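Local coordinates for protein glutamate--LysW ligase ArgX (Sulfolobus tokodaii, PDB 3VPB) that probably catalyses the ATP-dependent joining of the amino group of glutamate to the side-chain carboxylate of the C-terminal glutamate of the carrier protein LysW, in arginine biosynthesis, at residues R2-D8 with Q27-V33; R175-A181 with V234-E240; C189-N193 with T208-V214. All coordinates share one frame. Residue numbers count along the deposited sequence, not the author numbering.

Interaction 1. Residues R2-D8 with Q27-V33; sequences RVVLIVD and QYDIINV
Extended strands 2-7 and 27-32 run parallel, axes 4.6 Å apart at closest and 24° between their directions, the two strands of a preATP-grasp beta-alpha-beta unit connected by helix 12-23. The register pairs Val3 with Tyr28, Leu5 with Ile30 and Val7 with Asn32 on one face of the sheet, Val4 with Asp29 and Ile6 with Ile31 on the other. Odd residues of 2-8 do the bonding: Val3 N gives to Gln27 O (3.1 Å), Leu5 N to Asp29 O (2.9 Å) and Val7 N to Ile31 O (3.0 Å), while Val3 O takes Asp29 N and Leu5 O takes Ile31 N (both 3.0 Å), and Val7 O takes Val33 N (2.9 Å). From the last pair, Asn32 (chi1 t) sends ND2 on to Asp8 O (3.0 Å); its OD1 accepts from Ala34 N. Arg2 (chi1 -106°, chi2 -116°, chi3 -100°) reaches across, NH1 2.9 Å from Asp29 OD1 in a salt bridge; OD1 also binds Tyr47 OH, and a water donates to Asp29 OD2 (2.7 Å). Asp8 OD1 takes a salt bridge from Arg59 and the N of Ser56, OD2 the N of Val55. Val7 CG2 packs on Ile30 CG2 at 3.7 Å. Val4 and Ile6 turn their backbone polar groups to strand 49-52 and its flanks; Leu5 and Tyr28 lie against helix 12-23, Ile6 against helix 57-69, and Ile30 meets Leu20 of the LysW chain.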
loop_
_atom_site.group_PDB
_atom_site.type_symbol
_atom_site.label_atom_id
_atom_site.label_comp_id
_atom_site.label_asym_id
_atom_site.label_seq_id
_atom_site.Cartn_x
_atom_site.Cartn_y
_atom_site.Cartn_z
ATOM N N ARG B 2 19.054 -34.493 11.387
ATOM C CA ARG B 2 18.018 -33.707 12.026
ATOM C C ARG B 2 17.548 -32.707 10.998
ATOM O O ARG B 2 18.336 -31.913 10.490
ATOM C CB ARG B 2 18.558 -32.987 13.269
ATOM C CG ARG B 2 18.095 -33.595 14.554
ATOM C CD ARG B 2 17.219 -32.623 15.361
ATOM N NE ARG B 2 18.026 -32.008 16.410
ATOM C CZ ARG B 2 17.576 -31.190 17.362
ATOM N NH1 ARG B 2 16.287 -30.829 17.420
ATOM N NH2 ARG B 2 18.437 -30.719 18.260
ATOM N N VAL B 3 16.256 -32.745 10.716
ATOM C CA VAL B 3 15.655 -31.905 9.700
ATOM C C VAL B 3 14.761 -30.894 10.392
ATOM O O VAL B 3 14.121 -31.201 11.384
ATOM C CB VAL B 3 14.778 -32.764 8.733
ATOM C CG1 VAL B 3 13.980 -31.879 7.753
ATOM C CG2 VAL B 3 15.654 -33.769 7.978
ATOM N N VAL B 4 14.742 -29.669 9.876
ATOM C CA VAL B 4 13.722 -28.716 10.311
ATOM C C VAL B 4 12.821 -28.372 9.148
ATOM O O VAL B 4 13.293 -28.109 8.051
ATOM C CB VAL B 4 14.322 -27.447 11.022
ATOM C CG1 VAL B 4 15.199 -26.638 10.104
ATOM C CG2 VAL B 4 13.176 -26.564 11.610
ATOM N N LEU B 5 11.513 -28.381 9.393
ATOM C CA LEU B 5 10.532 -28.036 8.384
ATOM C C LEU B 5 10.035 -26.638 8.741
ATOM O O LEU B 5 9.512 -26.448 9.813
ATOM C CB LEU B 5 9.380 -29.066 8.403
ATOM C CG LEU B 5 8.142 -28.900 7.490
ATOM C CD1 LEU B 5 8.564 -28.901 6.006
ATOM C CD2 LEU B 5 7.120 -30.042 7.745
ATOM N N ILE B 6 10.286 -25.671 7.856
ATOM C CA ILE B 6 10.048 -24.269 8.127
ATOM C C ILE B 6 8.734 -23.908 7.444
ATOM O O ILE B 6 8.589 -24.078 6.237
ATOM C CB ILE B 6 11.200 -23.399 7.521
ATOM C CG1 ILE B 6 12.544 -23.703 8.196
ATOM C CG2 ILE B 6 10.848 -21.894 7.568
ATOM C CD1 ILE B 6 12.582 -23.318 9.708
ATOM N N VAL B 7 7.767 -23.401 8.211
ATOM C CA VAL B 7 6.421 -23.204 7.663
ATOM C C VAL B 7 5.854 -21.857 8.137
ATOM O O VAL B 7 6.380 -21.266 9.083
ATOM C CB VAL B 7 5.464 -24.345 8.129
ATOM C CG1 VAL B 7 6.049 -25.735 7.755
ATOM C CG2 VAL B 7 5.170 -24.264 9.648
ATOM N N ASP B 8 4.825 -21.358 7.455
ATOM C CA ASP B 8 4.010 -20.287 8.040
ATOM C C ASP B 8 2.542 -20.692 8.073
ATOM O O ASP B 8 1.898 -20.699 9.133
ATOM C CB ASP B 8 4.259 -18.890 7.405
ATOM C CG ASP B 8 4.116 -18.857 5.881
ATOM O OD1 ASP B 8 4.483 -17.801 5.275
ATOM O OD2 ASP B 8 3.637 -19.832 5.269
ATOM N N GLN B 27 14.249 -37.815 12.190
ATOM C CA GLN B 27 14.042 -36.884 13.306
ATOM C C GLN B 27 13.797 -35.506 12.712
ATOM O O GLN B 27 14.587 -35.046 11.920
ATOM C CB GLN B 27 15.300 -36.739 14.164
ATOM C CG GLN B 27 15.968 -37.994 14.654
ATOM C CD GLN B 27 17.317 -37.664 15.302
ATOM O OE1 GLN B 27 18.364 -38.180 14.897
ATOM N NE2 GLN B 27 17.295 -36.772 16.297
ATOM N N TYR B 28 12.730 -34.823 13.104
ATOM C CA TYR B 28 12.551 -33.477 12.563
ATOM C C TYR B 28 11.770 -32.605 13.564
ATOM O O TYR B 28 11.033 -33.126 14.387
ATOM C CB TYR B 28 11.802 -33.538 11.221
ATOM C CG TYR B 28 10.308 -33.819 11.377
ATOM C CD1 TYR B 28 9.833 -35.112 11.638
ATOM C CD2 TYR B 28 9.374 -32.781 11.295
ATOM C CE1 TYR B 28 8.440 -35.359 11.787
ATOM C CE2 TYR B 28 8.008 -33.018 11.454
ATOM C CZ TYR B 28 7.554 -34.292 11.704
ATOM O OH TYR B 28 6.204 -34.497 11.844
ATOM N N ASP B 29 11.961 -31.296 13.483
ATOM C CA ASP B 29 11.123 -30.312 14.213
ATOM C C ASP B 29 10.433 -29.454 13.178
ATOM O O ASP B 29 10.880 -29.364 12.037
ATOM C CB ASP B 29 11.988 -29.380 15.074
ATOM C CG ASP B 29 12.707 -30.098 16.214
ATOM O OD1 ASP B 29 13.814 -29.658 16.569
ATOM O OD2 ASP B 29 12.163 -31.072 16.759
ATOM N N ILE B 30 9.363 -28.783 13.583
ATOM C CA ILE B 30 8.729 -27.798 12.731
ATOM C C ILE B 30 8.998 -26.468 13.424
ATOM O O ILE B 30 8.798 -26.343 14.637
ATOM C CB ILE B 30 7.196 -28.014 12.637
ATOM C CG1 ILE B 30 6.857 -29.289 11.856
ATOM C CG2 ILE B 30 6.505 -26.764 12.016
ATOM C CD1 ILE B 30 5.460 -29.856 12.061
ATOM N N ILE B 31 9.464 -25.475 12.674
ATOM C CA ILE B 31 9.455 -24.107 13.203
ATOM C C ILE B 31 8.504 -23.277 12.352
ATOM O O ILE B 31 8.639 -23.225 11.122
ATOM C CB ILE B 31 10.855 -23.426 13.184
ATOM C CG1 ILE B 31 11.808 -24.150 14.126
ATOM C CG2 ILE B 31 10.730 -21.956 13.621
ATOM C CD1 ILE B 31 13.247 -23.677 14.036
ATOM N N ASN B 32 7.523 -22.663 13.004
ATOM C CA ASN B 32 6.629 -21.758 12.302
ATOM C C ASN B 32 7.214 -20.326 12.354
ATOM O O ASN B 32 7.224 -19.675 13.412
ATOM C CB ASN B 32 5.215 -21.790 12.909
ATOM C CG ASN B 32 4.229 -21.043 12.052
ATOM O OD1 ASN B 32 4.475 -19.894 11.680
ATOM N ND2 ASN B 32 3.136 -21.694 11.691
ATOM N N VAL B 33 7.702 -19.844 11.212
ATOM C CA VAL B 33 8.386 -18.541 11.165
ATOM C C VAL B 33 7.421 -17.358 11.099
ATOM O O VAL B 33 7.865 -16.216 11.096
ATOM C CB VAL B 33 9.452 -18.463 10.067
ATOM C CG1 VAL B 33 10.543 -19.538 10.350
ATOM C CG2 VAL B 33 8.832 -18.712 8.700
HETATM O O HOH W 1 13.942 -33.112 16.350
#

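Interaction 2. Residues R175-A181 with V234-E240; sequences RDIRCIA and VSIDILE. With MG (magnesium ion), chain N; ADP (adenosine-5'-diphosphate), chain L; GLU (glutamic acid), chain M; SO4 (sulfate ion), chain P.
Strands 175-181 and 234-240 are antiparallel, 4.6 Å apart at closest, with 156° between their directions. Ile177-Ile238, Cys179-Ile236 and Ala181-Val234 are hydrogen-bonded pairs (Ile177 N to Ile238 O 2.8 Å); Arg178-Asp237 and Ile180-Ser235 are non-hydrogen-bonded. On the apolar face Ile177 CB sits 4.2 Å from Ile238 CB, and the CD1 methyl of Ile236 (chi1 m, chi2 p) fills the gap between Cys179 CB and Ala181 CB, 4.3 Å from each, while Val222 of helix 216-229 packs on Cys179, Ile236 and Ile238. Near its end Arg175 reaches out nearly straight to grip Glu240, NE to OE1 and NH2 to OE2 both 2.8 Å, and Ile177 CD1 lies 3.6 Å from Glu240 CD. The other face is the floor of the ATP-grasp active site. Here Arg178 curls (t, p, p) so that NE and NH2 straddle Asp237 OD1 (3.0 and 2.9 Å); NH2 also holds sulfate O4 (2.7 Å), and NH1 makes a salt bridge with Glu56 of the LysW chain, to which Ser235 OG, over one guanidinium face, is hydrogen-bonded. Asp237 OD2 binds magnesium (2.1 Å), as does Glu250. Leu239 CD1 presses on the ADP adenine, 3.7 Å from C6, and Asp176 OD1 takes ribose O3' at 2.6 Å.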
loop_
_atom_site.group_PDB
_atom_site.type_symbol
_atom_site.label_atom_id
_atom_site.label_comp_id
_atom_site.label_asym_id
_atom_site.label_seq_id
_atom_site.Cartn_x
_atom_site.Cartn_y
_atom_site.Cartn_z
ATOM N N ARG B 175 -4.058 -25.178 -22.192
ATOM C CA ARG B 175 -3.387 -25.722 -21.004
ATOM C C ARG B 175 -1.982 -25.158 -20.922
ATOM O O ARG B 175 -1.479 -24.594 -21.880
ATOM C CB ARG B 175 -3.269 -27.249 -21.102
ATOM C CG ARG B 175 -2.221 -27.625 -22.158
ATOM C CD ARG B 175 -2.330 -29.010 -22.621
ATOM N NE ARG B 175 -1.160 -29.395 -23.436
ATOM C CZ ARG B 175 -0.955 -30.633 -23.856
ATOM N NH1 ARG B 175 -1.830 -31.567 -23.505
ATOM N NH2 ARG B 175 0.113 -30.955 -24.599
ATOM N N ASP B 176 -1.341 -25.329 -19.774
ATOM C CA ASP B 176 0.104 -25.261 -19.756
ATOM C C ASP B 176 0.667 -26.533 -19.124
ATOM O O ASP B 176 -0.096 -27.420 -18.721
ATOM C CB ASP B 176 0.625 -23.941 -19.166
ATOM C CG ASP B 176 0.476 -23.844 -17.660
ATOM O OD1 ASP B 176 0.996 -22.845 -17.119
ATOM O OD2 ASP B 176 -0.122 -24.761 -17.021
ATOM N N ILE B 177 1.984 -26.667 -19.109
ATOM C CA ILE B 177 2.594 -27.859 -18.571
ATOM C C ILE B 177 3.326 -27.507 -17.280
ATOM O O ILE B 177 4.025 -26.507 -17.210
ATOM C CB ILE B 177 3.530 -28.483 -19.596
ATOM C CG1 ILE B 177 2.720 -28.919 -20.838
ATOM C CG2 ILE B 177 4.279 -29.681 -19.003
ATOM C CD1 ILE B 177 3.640 -29.267 -22.059
ATOM N N ARG B 178 3.104 -28.314 -16.254
ATOM C CA ARG B 178 3.777 -28.154 -14.979
ATOM C C ARG B 178 4.622 -29.415 -14.747
ATOM O O ARG B 178 4.098 -30.525 -14.787
ATOM C CB ARG B 178 2.711 -27.952 -13.896
ATOM C CG ARG B 178 3.163 -28.223 -12.460
ATOM C CD ARG B 178 4.409 -27.433 -12.084
ATOM N NE ARG B 178 4.201 -25.998 -11.947
ATOM C CZ ARG B 178 3.699 -25.412 -10.853
ATOM N NH1 ARG B 178 3.331 -26.134 -9.798
ATOM N NH2 ARG B 178 3.562 -24.089 -10.810
ATOM N N CYS B 179 5.920 -29.228 -14.531
ATOM C CA CYS B 179 6.837 -30.310 -14.143
ATOM C C CYS B 179 7.437 -30.023 -12.768
ATOM O O CYS B 179 7.420 -28.863 -12.295
ATOM C CB CYS B 179 7.953 -30.427 -15.179
ATOM S SG CYS B 179 7.281 -30.604 -16.862
ATOM N N ILE B 180 7.980 -31.068 -12.145
ATOM C CA ILE B 180 8.674 -30.954 -10.876
ATOM C C ILE B 180 10.005 -31.679 -11.050
ATOM O O ILE B 180 10.063 -32.729 -11.699
ATOM C CB ILE B 180 7.885 -31.592 -9.724
ATOM C CG1 ILE B 180 6.645 -30.734 -9.409
ATOM C CG2 ILE B 180 8.782 -31.713 -8.442
ATOM C CD1 ILE B 180 5.795 -31.177 -8.209
ATOM N N ALA B 181 11.053 -31.103 -10.493
ATOM C CA ALA B 181 12.382 -31.711 -10.497
ATOM C C ALA B 181 12.901 -31.760 -9.059
ATOM O O ALA B 181 12.683 -30.826 -8.261
ATOM C CB ALA B 181 13.329 -30.923 -11.375
ATOM N N VAL B 234 12.083 -27.972 -7.222
ATOM C CA VAL B 234 11.427 -26.824 -7.863
ATOM C C VAL B 234 10.365 -27.266 -8.856
ATOM O O VAL B 234 10.412 -28.397 -9.379
ATOM C CB VAL B 234 12.432 -25.896 -8.600
ATOM C CG1 VAL B 234 13.382 -25.155 -7.615
ATOM C CG2 VAL B 234 13.219 -26.688 -9.649
ATOM N N SER B 235 9.411 -26.381 -9.123
ATOM C CA SER B 235 8.491 -26.631 -10.222
ATOM C C SER B 235 8.834 -25.737 -11.403
ATOM O O SER B 235 9.538 -24.711 -11.274
ATOM C CB SER B 235 7.021 -26.460 -9.786
ATOM O OG SER B 235 6.775 -25.123 -9.434
ATOM N N ILE B 236 8.373 -26.163 -12.577
ATOM C CA ILE B 236 8.637 -25.449 -13.810
ATOM C C ILE B 236 7.324 -25.373 -14.583
ATOM O O ILE B 236 6.582 -26.379 -14.675
ATOM C CB ILE B 236 9.678 -26.180 -14.698
ATOM C CG1 ILE B 236 10.907 -26.641 -13.901
ATOM C CG2 ILE B 236 10.153 -25.265 -15.839
ATOM C CD1 ILE B 236 10.761 -27.991 -13.086
ATOM N N ASP B 237 7.038 -24.179 -15.112
ATOM C CA ASP B 237 5.877 -23.949 -15.955
ATOM C C ASP B 237 6.370 -23.839 -17.395
ATOM O O ASP B 237 7.284 -23.053 -17.703
ATOM C CB ASP B 237 5.154 -22.622 -15.616
ATOM C CG ASP B 237 4.483 -22.604 -14.248
ATOM O OD1 ASP B 237 4.831 -23.384 -13.347
ATOM O OD2 ASP B 237 3.559 -21.753 -14.063
ATOM N N ILE B 238 5.740 -24.609 -18.284
ATOM C CA ILE B 238 6.073 -24.552 -19.710
ATOM C C ILE B 238 4.836 -24.277 -20.581
ATOM O O ILE B 238 3.744 -24.776 -20.312
ATOM C CB ILE B 238 6.802 -25.854 -20.138
ATOM C CG1 ILE B 238 8.227 -25.818 -19.576
ATOM C CG2 ILE B 238 6.802 -26.025 -21.686
ATOM C CD1 ILE B 238 8.935 -27.156 -19.587
ATOM N N LEU B 239 5.023 -23.412 -21.583
ATOM C CA LEU B 239 3.996 -23.080 -22.555
ATOM C C LEU B 239 4.360 -23.705 -23.890
ATOM O O LEU B 239 5.549 -23.932 -24.190
ATOM C CB LEU B 239 3.871 -21.563 -22.733
ATOM C CG LEU B 239 3.445 -20.799 -21.475
ATOM C CD1 LEU B 239 3.792 -19.319 -21.617
ATOM C CD2 LEU B 239 1.960 -21.046 -21.252
ATOM N N GLU B 240 3.343 -23.975 -24.703
ATOM C CA GLU B 240 3.573 -24.645 -26.002
ATOM C C GLU B 240 3.256 -23.665 -27.118
ATOM O O GLU B 240 2.098 -23.202 -27.238
ATOM C CB GLU B 240 2.696 -25.890 -26.121
ATOM C CG GLU B 240 3.009 -26.935 -25.046
ATOM C CD GLU B 240 1.868 -27.906 -24.827
ATOM O OE1 GLU B 240 0.863 -27.539 -24.173
ATOM O OE2 GLU B 240 1.979 -29.057 -25.291
HETATM MG MG MG N . 2.797 -20.200 -12.925
HETATM P PB ADP L . 2.327 -17.307 -11.749
HETATM O O1B ADP L . 3.637 -17.314 -11.054
HETATM O O2B ADP L . 1.683 -18.665 -11.972
HETATM O O3B ADP L . 1.333 -16.296 -11.253
HETATM P PA ADP L . 2.698 -17.454 -14.627
HETATM O O1A ADP L . 3.646 -16.607 -15.470
HETATM O O2A ADP L . 2.873 -18.945 -14.444
HETATM O O3A ADP L . 2.658 -16.702 -13.207
HETATM O "O5'" ADP L . 1.234 -17.179 -15.228
HETATM C "C5'" ADP L . 0.048 -17.811 -14.747
HETATM C "C4'" ADP L . -0.752 -18.358 -15.914
HETATM O "O4'" ADP L . -0.970 -17.304 -16.858
HETATM C "C3'" ADP L . 0.046 -19.427 -16.667
HETATM O "O3'" ADP L . -0.213 -20.731 -16.134
HETATM C "C2'" ADP L . -0.477 -19.298 -18.078
HETATM O "O2'" ADP L . -1.720 -20.000 -18.217
HETATM C "C1'" ADP L . -0.773 -17.825 -18.178
HETATM N N9 ADP L . 0.358 -17.107 -18.795
HETATM C C8 ADP L . 1.336 -16.402 -18.171
HETATM N N7 ADP L . 2.140 -15.858 -19.097
HETATM C C5 ADP L . 1.673 -16.210 -20.311
HETATM C C6 ADP L . 2.072 -15.995 -21.707
HETATM N N6 ADP L . 3.145 -15.231 -21.987
HETATM N N1 ADP L . 1.280 -16.509 -22.696
HETATM C C2 ADP L . 0.196 -17.250 -22.436
HETATM N N3 ADP L . -0.197 -17.511 -21.164
HETATM C C4 ADP L . 0.506 -17.026 -20.105
HETATM N N GLU M . 0.613 -23.296 -7.655
HETATM C CA GLU M . 0.244 -24.325 -8.664
HETATM C C GLU M . -1.040 -23.918 -9.354
HETATM O O GLU M . -1.222 -24.296 -10.526
HETATM C CB GLU M . 0.065 -25.702 -8.002
HETATM C CG GLU M . -0.081 -26.842 -8.994
HETATM C CD GLU M . -0.252 -28.207 -8.326
HETATM O OE1 GLU M . -0.949 -28.292 -7.284
HETATM O OE2 GLU M . 0.315 -29.192 -8.876
HETATM O OXT GLU M . -1.913 -23.245 -8.761
HETATM S S SO4 P . 2.293 -21.020 -9.740
HETATM O O1 SO4 P . 3.003 -19.788 -9.376
HETATM O O2 SO4 P . 0.936 -20.930 -9.236
HETATM O O3 SO4 P . 2.298 -21.316 -11.191
HETATM O O4 SO4 P . 2.907 -22.133 -9.018
HETATM O O HOH W 2 0.420 -24.939 -23.668
HETATM O O HOH W 3 2.826 -20.975 -16.979
HETATM O O HOH W 4 0.974 -21.035 -13.642
#

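Interaction 3. Residues C189-N193 with T208-V214; sequences CYARN and TPSNIEV. With GLU (glutamic acid), chain M; SO4 (sulfate ion), chain P.
Strand 189-193 and the short edge strand 208-211 run antiparallel, 4.6 Å apart at closest and 147° between their directions, at the outer margin of the five-stranded antiparallel sheet of the ATP-grasp domain. Ala191-Ser210 and Asn193-Thr208 are hydrogen-bonded pairs: Ala191 N to Ser210 O 2.8 Å, Ser210 N to Ala191 O 2.9 Å, Asn193 N to Thr208 O 2.8 Å and Thr208 N to Asn193 O 3.0 Å. Arg192-Pro209 between them is non-hydrogen-bonded, with Pro209 CA 3.4 Å from Ala191 O in a CA-H...O contact. Past Ser210 the direct pairing gives way to a water that donates to Cys189 O (2.6 Å) and accepts from Ile212 N (2.9 Å). Ile212 CG2 meets Ala191 CB at 3.6 Å; Ile212 CD1 and Val214 CG2 each lie 4.0 Å from Cys189 CB, whose sulfur is in a disulfide with Cys179. Tyr190 (chi1 p) sets CE2 3.4 Å from Pro209 CB, and both residues pack on Ala263 of helix 258-264. The ring's far end serves the substrate: Tyr190 OH donates to OE2 of the bound glutamate (2.7 Å). Arg192 NH2 donates to that glutamate's O, while NH1 makes a salt bridge with Asp176 and a hydrogen bond to Asp237. On the face shared with Thr208 and Ser210, Asn193 ND2 forks to Ser210 OG (2.8 Å) and Thr208 O (3.1 Å).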
loop_
_atom_site.group_PDB
_atom_site.type_symbol
_atom_site.label_atom_id
_atom_site.label_comp_id
_atom_site.label_asym_id
_atom_site.label_seq_id
_atom_site.Cartn_x
_atom_site.Cartn_y
_atom_site.Cartn_z
ATOM N N CYS B 189 5.678 -34.621 -15.103
ATOM C CA CYS B 189 4.989 -33.469 -15.696
ATOM C C CYS B 189 3.523 -33.786 -15.826
ATOM O O CYS B 189 3.118 -34.955 -15.925
ATOM C CB CYS B 189 5.530 -33.139 -17.101
ATOM S SG CYS B 189 7.252 -32.673 -17.250
ATOM N N TYR B 190 2.704 -32.745 -15.844
ATOM C CA TYR B 190 1.312 -32.935 -16.154
ATOM C C TYR B 190 0.782 -31.656 -16.811
ATOM O O TYR B 190 1.497 -30.638 -16.883
ATOM C CB TYR B 190 0.507 -33.371 -14.921
ATOM C CG TYR B 190 0.170 -32.260 -13.978
ATOM C CD1 TYR B 190 1.121 -31.767 -13.101
ATOM C CD2 TYR B 190 -1.108 -31.692 -13.970
ATOM C CE1 TYR B 190 0.818 -30.740 -12.231
ATOM C CE2 TYR B 190 -1.416 -30.690 -13.114
ATOM C CZ TYR B 190 -0.442 -30.214 -12.246
ATOM O OH TYR B 190 -0.739 -29.189 -11.401
ATOM N N ALA B 191 -0.453 -31.717 -17.299
ATOM C CA ALA B 191 -1.099 -30.577 -17.924
ATOM C C ALA B 191 -2.098 -29.937 -16.971
ATOM O O ALA B 191 -2.894 -30.638 -16.359
ATOM C CB ALA B 191 -1.835 -31.033 -19.195
ATOM N N ARG B 192 -2.064 -28.612 -16.871
ATOM C CA ARG B 192 -3.100 -27.852 -16.151
ATOM C C ARG B 192 -4.016 -27.257 -17.203
ATOM O O ARG B 192 -3.592 -26.355 -17.954
ATOM C CB ARG B 192 -2.460 -26.725 -15.343
ATOM C CG ARG B 192 -1.607 -27.195 -14.189
ATOM C CD ARG B 192 -0.988 -26.030 -13.443
ATOM N NE ARG B 192 -0.007 -25.332 -14.275
ATOM C CZ ARG B 192 0.861 -24.424 -13.820
ATOM N NH1 ARG B 192 1.719 -23.852 -14.660
ATOM N NH2 ARG B 192 0.884 -24.088 -12.528
ATOM N N ASN B 193 -5.253 -27.755 -17.267
ATOM C CA ASN B 193 -6.202 -27.332 -18.308
ATOM C C ASN B 193 -7.000 -26.139 -17.862
ATOM O O ASN B 193 -7.577 -26.146 -16.782
ATOM C CB ASN B 193 -7.118 -28.492 -18.702
ATOM C CG ASN B 193 -6.335 -29.640 -19.308
ATOM O OD1 ASN B 193 -5.987 -29.601 -20.488
ATOM N ND2 ASN B 193 -6.002 -30.644 -18.487
ATOM N N THR B 208 -7.662 -27.599 -14.205
ATOM C CA THR B 208 -7.897 -29.005 -13.915
ATOM C C THR B 208 -6.722 -29.869 -14.406
ATOM O O THR B 208 -6.293 -29.750 -15.559
ATOM C CB THR B 208 -9.222 -29.491 -14.525
ATOM O OG1 THR B 208 -9.171 -29.329 -15.937
ATOM C CG2 THR B 208 -10.395 -28.691 -13.989
ATOM N N PRO B 209 -6.186 -30.731 -13.526
ATOM C CA PRO B 209 -5.022 -31.558 -13.890
ATOM C C PRO B 209 -5.352 -32.732 -14.810
ATOM O O PRO B 209 -6.395 -33.368 -14.664
ATOM C CB PRO B 209 -4.508 -32.058 -12.521
ATOM C CG PRO B 209 -5.272 -31.213 -11.469
ATOM C CD PRO B 209 -6.576 -30.929 -12.117
ATOM N N SER B 210 -4.484 -33.004 -15.774
ATOM C CA SER B 210 -4.567 -34.241 -16.548
ATOM C C SER B 210 -3.163 -34.659 -16.939
ATOM O O SER B 210 -2.244 -33.838 -16.973
ATOM C CB SER B 210 -5.451 -34.091 -17.790
ATOM O OG SER B 210 -4.866 -33.226 -18.739
ATOM N N ASN B 211 -2.998 -35.945 -17.233
ATOM C CA ASN B 211 -1.669 -36.453 -17.597
ATOM C C ASN B 211 -1.266 -36.188 -19.050
ATOM O O ASN B 211 -2.126 -35.937 -19.909
ATOM C CB ASN B 211 -1.528 -37.940 -17.220
ATOM C CG ASN B 211 -2.451 -38.835 -18.018
ATOM O OD1 ASN B 211 -3.640 -38.541 -18.176
ATOM N ND2 ASN B 211 -1.906 -39.943 -18.532
ATOM N N ILE B 212 0.045 -36.218 -19.319
ATOM C CA ILE B 212 0.585 -36.069 -20.681
ATOM C C ILE B 212 1.686 -37.085 -20.939
ATOM O O ILE B 212 2.261 -37.644 -20.014
ATOM C CB ILE B 212 1.193 -34.647 -20.962
ATOM C CG1 ILE B 212 2.306 -34.310 -19.962
ATOM C CG2 ILE B 212 0.097 -33.584 -20.945
ATOM C CD1 ILE B 212 3.262 -33.156 -20.396
ATOM N N GLU B 213 1.991 -37.299 -22.207
ATOM C CA GLU B 213 3.202 -38.025 -22.565
ATOM C C GLU B 213 4.370 -37.059 -22.477
ATOM O O GLU B 213 4.311 -35.947 -23.014
ATOM C CB GLU B 213 3.095 -38.584 -23.975
ATOM C CG GLU B 213 4.199 -39.602 -24.292
ATOM C CD GLU B 213 3.738 -40.701 -25.237
ATOM O OE1 GLU B 213 2.685 -40.528 -25.888
ATOM O OE2 GLU B 213 4.428 -41.746 -25.325
ATOM N N VAL B 214 5.426 -37.475 -21.790
ATOM C CA VAL B 214 6.614 -36.659 -21.690
ATOM C C VAL B 214 7.622 -37.131 -22.727
ATOM O O VAL B 214 8.191 -38.221 -22.610
ATOM C CB VAL B 214 7.237 -36.699 -20.279
ATOM C CG1 VAL B 214 8.339 -35.653 -20.163
ATOM C CG2 VAL B 214 6.165 -36.495 -19.208
HETATM N N GLU M . 0.613 -23.296 -7.655
HETATM C CA GLU M . 0.244 -24.325 -8.664
HETATM C C GLU M . -1.040 -23.918 -9.354
HETATM O O GLU M . -1.222 -24.296 -10.526
HETATM C CB GLU M . 0.065 -25.702 -8.002
HETATM C CG GLU M . -0.081 -26.842 -8.994
HETATM C CD GLU M . -0.252 -28.207 -8.326
HETATM O OE1 GLU M . -0.949 -28.292 -7.284
HETATM O OE2 GLU M . 0.315 -29.192 -8.876
HETATM O OXT GLU M . -1.913 -23.245 -8.761
HETATM S S SO4 P . 2.293 -21.020 -9.740
HETATM O O1 SO4 P . 3.003 -19.788 -9.376
HETATM O O2 SO4 P . 0.936 -20.930 -9.236
HETATM O O3 SO4 P . 2.298 -21.316 -11.191
HETATM O O4 SO4 P . 2.907 -22.133 -9.018
HETATM O O HOH W 5 1.315 -36.678 -16.742
#

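How the interactions relate
Interaction 2 is the most deeply buried of the three; interactions 1 and 3 are partly buried, each pairing an inner strand with an outermost strand of its sheet within the chain. Interactions 2 and 3 share one antiparallel sheet, where strands 175-182 and 185-193 are joined, beyond their backbone hydrogen bonds, by the Cys179-Cys189 disulfide (SG to SG 2.1 Å) and an Asp176 OD1-Arg192 NH1 salt bridge (2.8 Å). Interaction 1 belongs to a separate parallel sheet, its centre about 28 Å from that of interaction 2. Its chemistry is mainly aliphatic packing with polar ends; the other two combine apolar packing with polar groups that meet ligands, mainly charges in interaction 2, an arginine and a tyrosine hydroxyl in interaction 3.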